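Local coordinates for YcgJ protein (Bacillus subtilis, PDB 1XXL) that probably transfers a methyl group from S-adenosylmethionine to a substrate not yet identified, at residues T77-P82 / H99-R104; K105-V110 / A159-N164. All blocks are in the same frame, centred on the assembly; numbering follows the deposited sequence.

Contact 1 of 2, residues T77-P82 / H99-R104; sequences TAESLP and HFSDVR
The backbone N-H of D102 donates to E79 OE2, with D102 N and E79 OE2 2.7 Å apart and an N-H...O angle of 158°. The donor comes to the anti side of the carboxylate, 30° out of its plane. The hydroxyl of S101 adds a weak contact, OG lying 3.3 Å from E79 OE2. The other oxygen is tied in through water 1, which donates to E79 OE1 at 2.8 Å and accepts from the backbone N of S101, so both carboxylate oxygens are engaged by 101-102. Glutamate suits this place because its chain, bent at chi2 (90°), is long enough to carry an acceptor from the type I turn T77-S80 to the backbone N-H of D102, just ahead of helix 103-113. D102 is the N-cap of that helix, and its OD1 makes a weak bond to K105 N.

In the Rossmann-like methyltransferase fold, the 77-82 loop follows strand 71-75, while 99-104 lies between strand 88-94 and helix 103-113 and enters its first turn. A78 and E79 are assigned to the S-adenosyl-L-methionine site.

Next to this polar group, A78 CB sits over one face of the F100 ring, 4.0 Å from its centroid and offset toward the rim at CZ; a methyl is small enough to lie close as a CH-pi contact. F100 CB approaches E79 OE2, at 3.4 Å. Nearer its own backbone, E79 CG packs on D102 CB at 3.9 Å. I28 of strand 24-28 and A106 of helix 103-113 each touch both A78 and F100.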
loop_
_atom_site.group_PDB
_atom_site.type_symbol
_atom_site.label_atom_id
_atom_site.label_comp_id
_atom_site.label_asym_id
_atom_site.label_seq_id
_atom_site.Cartn_x
_atom_site.Cartn_y
_atom_site.Cartn_z
ATOM N N THR A 77 -4.762 13.543 3.662
ATOM C CA THR A 77 -3.783 12.576 4.145
ATOM C C THR A 77 -4.420 11.671 5.188
ATOM O O THR A 77 -5.345 12.071 5.884
ATOM C CB THR A 77 -2.551 13.272 4.745
ATOM O OG1 THR A 77 -2.953 14.095 5.845
ATOM C CG2 THR A 77 -1.868 14.140 3.698
ATOM N N ALA A 78 -3.909 10.445 5.284
ATOM C CA ALA A 78 -4.371 9.464 6.267
ATOM C C ALA A 78 -4.165 9.936 7.700
ATOM O O ALA A 78 -4.907 9.544 8.603
ATOM C CB ALA A 78 -3.628 8.141 6.050
ATOM N N GLU A 79 -3.146 10.762 7.922
ATOM C CA GLU A 79 -2.840 11.236 9.276
ATOM C C GLU A 79 -3.884 12.217 9.802
ATOM O O GLU A 79 -3.932 12.479 10.981
ATOM C CB GLU A 79 -1.450 11.884 9.337
ATOM C CG GLU A 79 -0.309 10.879 9.261
ATOM C CD GLU A 79 0.162 10.571 7.851
ATOM O OE1 GLU A 79 -0.396 11.123 6.870
ATOM O OE2 GLU A 79 1.124 9.782 7.726
ATOM N N SER A 80 -4.703 12.766 8.921
ATOM C CA SER A 80 -5.781 13.669 9.324
ATOM C C SER A 80 -6.950 13.515 8.381
ATOM O O SER A 80 -7.095 14.256 7.430
ATOM C CB SER A 80 -5.296 15.126 9.318
ATOM O OG SER A 80 -6.243 15.966 9.974
ATOM N N LEU A 81 -7.764 12.508 8.626
ATOM C CA LEU A 81 -8.975 12.294 7.852
ATOM C C LEU A 81 -10.084 13.215 8.379
ATOM O O LEU A 81 -10.305 13.304 9.585
ATOM C CB LEU A 81 -9.426 10.842 7.954
ATOM C CG LEU A 81 -8.445 9.822 7.407
ATOM C CD1 LEU A 81 -8.917 8.425 7.760
ATOM C CD2 LEU A 81 -8.270 9.998 5.902
ATOM N N PRO A 82 -10.785 13.900 7.469
ATOM C CA PRO A 82 -11.815 14.839 7.886
ATOM C C PRO A 82 -13.171 14.227 8.281
ATOM O O PRO A 82 -14.060 14.951 8.700
ATOM C CB PRO A 82 -11.960 15.719 6.638
ATOM C CG PRO A 82 -11.724 14.736 5.483
ATOM C CD PRO A 82 -10.603 13.888 5.998
ATOM N N HIS A 99 4.396 5.274 2.166
ATOM C CA HIS A 99 4.539 6.708 1.923
ATOM C C HIS A 99 3.980 7.588 3.048
ATOM O O HIS A 99 4.143 8.791 2.987
ATOM C CB HIS A 99 3.819 7.107 0.633
ATOM C CG HIS A 99 4.481 6.622 -0.612
ATOM N ND1 HIS A 99 3.775 6.066 -1.656
ATOM C CD2 HIS A 99 5.785 6.609 -0.981
ATOM C CE1 HIS A 99 4.619 5.736 -2.622
ATOM N NE2 HIS A 99 5.847 6.045 -2.231
ATOM N N PHE A 100 3.326 7.014 4.057
ATOM C CA PHE A 100 2.761 7.809 5.156
ATOM C C PHE A 100 3.876 8.463 5.964
ATOM O O PHE A 100 4.831 7.814 6.298
ATOM C CB PHE A 100 1.950 6.937 6.134
ATOM C CG PHE A 100 0.693 6.353 5.577
ATOM C CD1 PHE A 100 0.168 6.753 4.366
ATOM C CD2 PHE A 100 0.020 5.400 6.296
ATOM C CE1 PHE A 100 -1.008 6.200 3.904
ATOM C CE2 PHE A 100 -1.155 4.848 5.832
ATOM C CZ PHE A 100 -1.668 5.263 4.641
ATOM N N SER A 101 3.721 9.731 6.314
ATOM C CA SER A 101 4.721 10.426 7.130
ATOM C C SER A 101 4.666 9.964 8.593
ATOM O O SER A 101 5.660 10.076 9.320
ATOM C CB SER A 101 4.511 11.947 7.052
ATOM O OG SER A 101 3.236 12.289 7.577
ATOM N N ASP A 102 3.500 9.470 9.026
ATOM C CA ASP A 102 3.315 8.985 10.397
ATOM C C ASP A 102 2.283 7.860 10.402
ATOM O O ASP A 102 1.098 8.066 10.646
ATOM C CB ASP A 102 2.920 10.151 11.327
ATOM C CG ASP A 102 2.897 9.769 12.802
ATOM O OD1 ASP A 102 2.977 8.578 13.169
ATOM O OD2 ASP A 102 2.772 10.697 13.620
ATOM N N VAL A 103 2.765 6.657 10.149
ATOM C CA VAL A 103 1.897 5.490 10.007
ATOM C C VAL A 103 1.101 5.198 11.290
ATOM O O VAL A 103 -0.074 4.824 11.215
ATOM C CB VAL A 103 2.681 4.238 9.477
ATOM C CG1 VAL A 103 3.826 3.807 10.421
ATOM C CG2 VAL A 103 1.722 3.091 9.216
ATOM N N ARG A 104 1.710 5.425 12.460
ATOM C CA ARG A 104 1.019 5.232 13.733
ATOM C C ARG A 104 -0.236 6.116 13.871
ATOM O O ARG A 104 -1.275 5.657 14.308
ATOM C CB ARG A 104 1.965 5.512 14.914
ATOM C CG ARG A 104 3.037 4.446 15.180
ATOM C CD ARG A 104 2.467 3.124 15.709
ATOM N NE ARG A 104 1.444 3.219 16.779
ATOM C CZ ARG A 104 1.236 2.321 17.745
ATOM N NH1 ARG A 104 1.999 1.235 17.897
ATOM N NH2 ARG A 104 0.279 2.560 18.626
HETATM O O HOH W 1 1.388 11.137 4.735
#

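Contact 2 of 2, residues K105-V110 / A159-N164; sequences KAVREV and AMFSAN
The side chains of V107 and N164 meet at a slant where helix 103-113 packs beside the C-terminal end of helix 154-163, joining a helix of the Rossmann-like methyltransferase domain to one that comes after helix 131-144. V107 points at the partner segment: CG1, anti to the backbone N (chi1 176°), reaches N164 ND2 at 3.6 Å and the carbonyl O of M160 at 3.9 Å. CG2 faces the selenium of M160, a selenomethionine, at 4.4 Å, while CG1 comes obliquely to the ring of F161. A branched valine can thus touch several neighbours with two methyls.

N164, in the loop that ends the segment, is held by its own segment. Its ND2 donates to M160 O at 2.9 Å, with an N-H...O angle of 160°. An asparagine can turn back in this way to a helix carbonyl, and the bond fixes the amide so that ND2 lies by V107, OD1 by R108. The amide and the guanidinium of R108 are nearly coplanar, 7° apart, yet arginine's long aliphatic chain makes the contact, offering C-H surface while the guanidinium lies farther off: N164 OD1 is 3.3 Å from R108 CA and 3.6 Å from R108 CB.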
loop_
_atom_site.group_PDB
_atom_site.type_symbol
_atom_site.label_atom_id
_atom_site.label_comp_id
_atom_site.label_asym_id
_atom_site.label_seq_id
_atom_site.Cartn_x
_atom_site.Cartn_y
_atom_site.Cartn_z
ATOM N N LYS A 105 -0.111 7.384 13.502
ATOM C CA LYS A 105 -1.248 8.304 13.455
ATOM C C LYS A 105 -2.253 7.930 12.342
ATOM O O LYS A 105 -3.453 8.045 12.545
ATOM C CB LYS A 105 -0.735 9.739 13.299
ATOM C CG LYS A 105 -1.815 10.831 13.247
ATOM C CD LYS A 105 -2.917 10.678 14.321
ATOM C CE LYS A 105 -3.634 12.012 14.585
ATOM N NZ LYS A 105 -4.511 11.920 15.798
ATOM N N ALA A 106 -1.768 7.448 11.189
ATOM C CA ALA A 106 -2.648 6.961 10.096
ATOM C C ALA A 106 -3.602 5.841 10.587
ATOM O O ALA A 106 -4.810 5.918 10.382
ATOM C CB ALA A 106 -1.820 6.477 8.910
ATOM N N VAL A 107 -3.051 4.825 11.257
ATOM C CA VAL A 107 -3.842 3.700 11.764
ATOM C C VAL A 107 -4.833 4.134 12.811
ATOM O O VAL A 107 -5.938 3.602 12.884
ATOM C CB VAL A 107 -2.953 2.566 12.349
ATOM C CG1 VAL A 107 -3.826 1.441 12.952
ATOM C CG2 VAL A 107 -2.051 1.989 11.261
ATOM N N ARG A 108 -4.436 5.098 13.636
ATOM C CA ARG A 108 -5.321 5.641 14.640
ATOM C C ARG A 108 -6.531 6.311 13.957
ATOM O O ARG A 108 -7.678 6.148 14.381
ATOM C CB ARG A 108 -4.520 6.620 15.522
ATOM C CG ARG A 108 -5.183 7.096 16.783
ATOM C CD ARG A 108 -4.298 8.144 17.521
ATOM N NE ARG A 108 -2.865 7.837 17.352
ATOM C CZ ARG A 108 -1.856 8.706 17.497
ATOM N NH1 ARG A 108 -2.077 9.966 17.884
ATOM N NH2 ARG A 108 -0.605 8.300 17.281
ATOM N N GLU A 109 -6.270 7.042 12.884
ATOM C CA GLU A 109 -7.328 7.696 12.103
ATOM C C GLU A 109 -8.219 6.686 11.362
ATOM O O GLU A 109 -9.444 6.833 11.356
ATOM C CB GLU A 109 -6.718 8.697 11.107
ATOM C CG GLU A 109 -6.350 10.025 11.716
ATOM C CD GLU A 109 -7.576 10.866 12.125
ATOM O OE1 GLU A 109 -7.898 10.847 13.338
ATOM O OE2 GLU A 109 -8.214 11.532 11.264
ATOM N N VAL A 110 -7.594 5.673 10.750
ATOM C CA VAL A 110 -8.320 4.588 10.110
ATOM C C VAL A 110 -9.276 3.951 11.112
ATOM O O VAL A 110 -10.455 3.806 10.814
ATOM C CB VAL A 110 -7.378 3.512 9.527
ATOM C CG1 VAL A 110 -8.113 2.216 9.246
ATOM C CG2 VAL A 110 -6.720 4.030 8.280
ATOM N N ALA A 159 1.262 -4.829 16.181
ATOM C CA ALA A 159 1.290 -3.997 17.400
ATOM C C ALA A 159 0.430 -2.739 17.229
ATOM O O ALA A 159 -0.307 -2.366 18.131
ATOM C CB ALA A 159 2.718 -3.620 17.758
HETATM N N MSE A 160 0.516 -2.101 16.056
HETATM C CA MSE A 160 -0.352 -0.952 15.733
HETATM C C MSE A 160 -1.852 -1.301 15.688
HETATM O O MSE A 160 -2.687 -0.541 16.141
HETATM C CB MSE A 160 0.063 -0.336 14.409
HETATM C CG MSE A 160 1.465 0.212 14.441
HETATM SE SE MSE A 160 1.947 1.386 12.907
HETATM C CE MSE A 160 2.689 0.027 11.665
ATOM N N PHE A 161 -2.195 -2.455 15.134
ATOM C CA PHE A 161 -3.584 -2.881 15.133
ATOM C C PHE A 161 -4.079 -3.090 16.551
ATOM O O PHE A 161 -5.160 -2.613 16.900
ATOM C CB PHE A 161 -3.782 -4.149 14.326
ATOM C CG PHE A 161 -3.911 -3.920 12.852
ATOM C CD1 PHE A 161 -3.206 -2.908 12.209
ATOM C CD2 PHE A 161 -4.715 -4.751 12.088
ATOM C CE1 PHE A 161 -3.325 -2.728 10.832
ATOM C CE2 PHE A 161 -4.812 -4.578 10.714
ATOM C CZ PHE A 161 -4.124 -3.572 10.091
ATOM N N SER A 162 -3.276 -3.777 17.359
ATOM C CA SER A 162 -3.617 -4.021 18.750
ATOM C C SER A 162 -3.783 -2.727 19.536
ATOM O O SER A 162 -4.689 -2.636 20.362
ATOM C CB SER A 162 -2.567 -4.924 19.420
ATOM O OG SER A 162 -3.104 -5.550 20.571
ATOM N N ALA A 163 -2.913 -1.742 19.287
ATOM C CA ALA A 163 -3.000 -0.426 19.919
ATOM C C ALA A 163 -4.298 0.339 19.632
ATOM O O ALA A 163 -4.673 1.231 20.382
ATOM C CB ALA A 163 -1.816 0.427 19.525
ATOM N N ASN A 164 -4.977 -0.037 18.555
ATOM C CA ASN A 164 -6.156 0.654 18.036
ATOM C C ASN A 164 -7.382 -0.241 17.959
ATOM O O ASN A 164 -8.326 0.080 17.266
ATOM C CB ASN A 164 -5.816 1.243 16.664
ATOM C CG ASN A 164 -4.847 2.408 16.762
ATOM O OD1 ASN A 164 -5.237 3.485 17.156
ATOM N ND2 ASN A 164 -3.581 2.191 16.426
#

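Helix 103-113 takes part in both contacts, whose centres are 11 Å apart: its start and the residues just ahead of it meet the 77-82 loop in contact 1, and its next turns meet helix 154-163 in contact 2. They also touch directly. L81 N probably donates a hydrogen bond to E109 OE2 at 2.8 Å, tying the loop to the helix, while the R104 side chain touches M160 and A163. Contact 1 lies nearer the cofactor site: it contains A78 and E79, and the side chain of F100 is about 6 Å from G29. From contact 2, the side chain of V107 lies about 8 Å from that of A78.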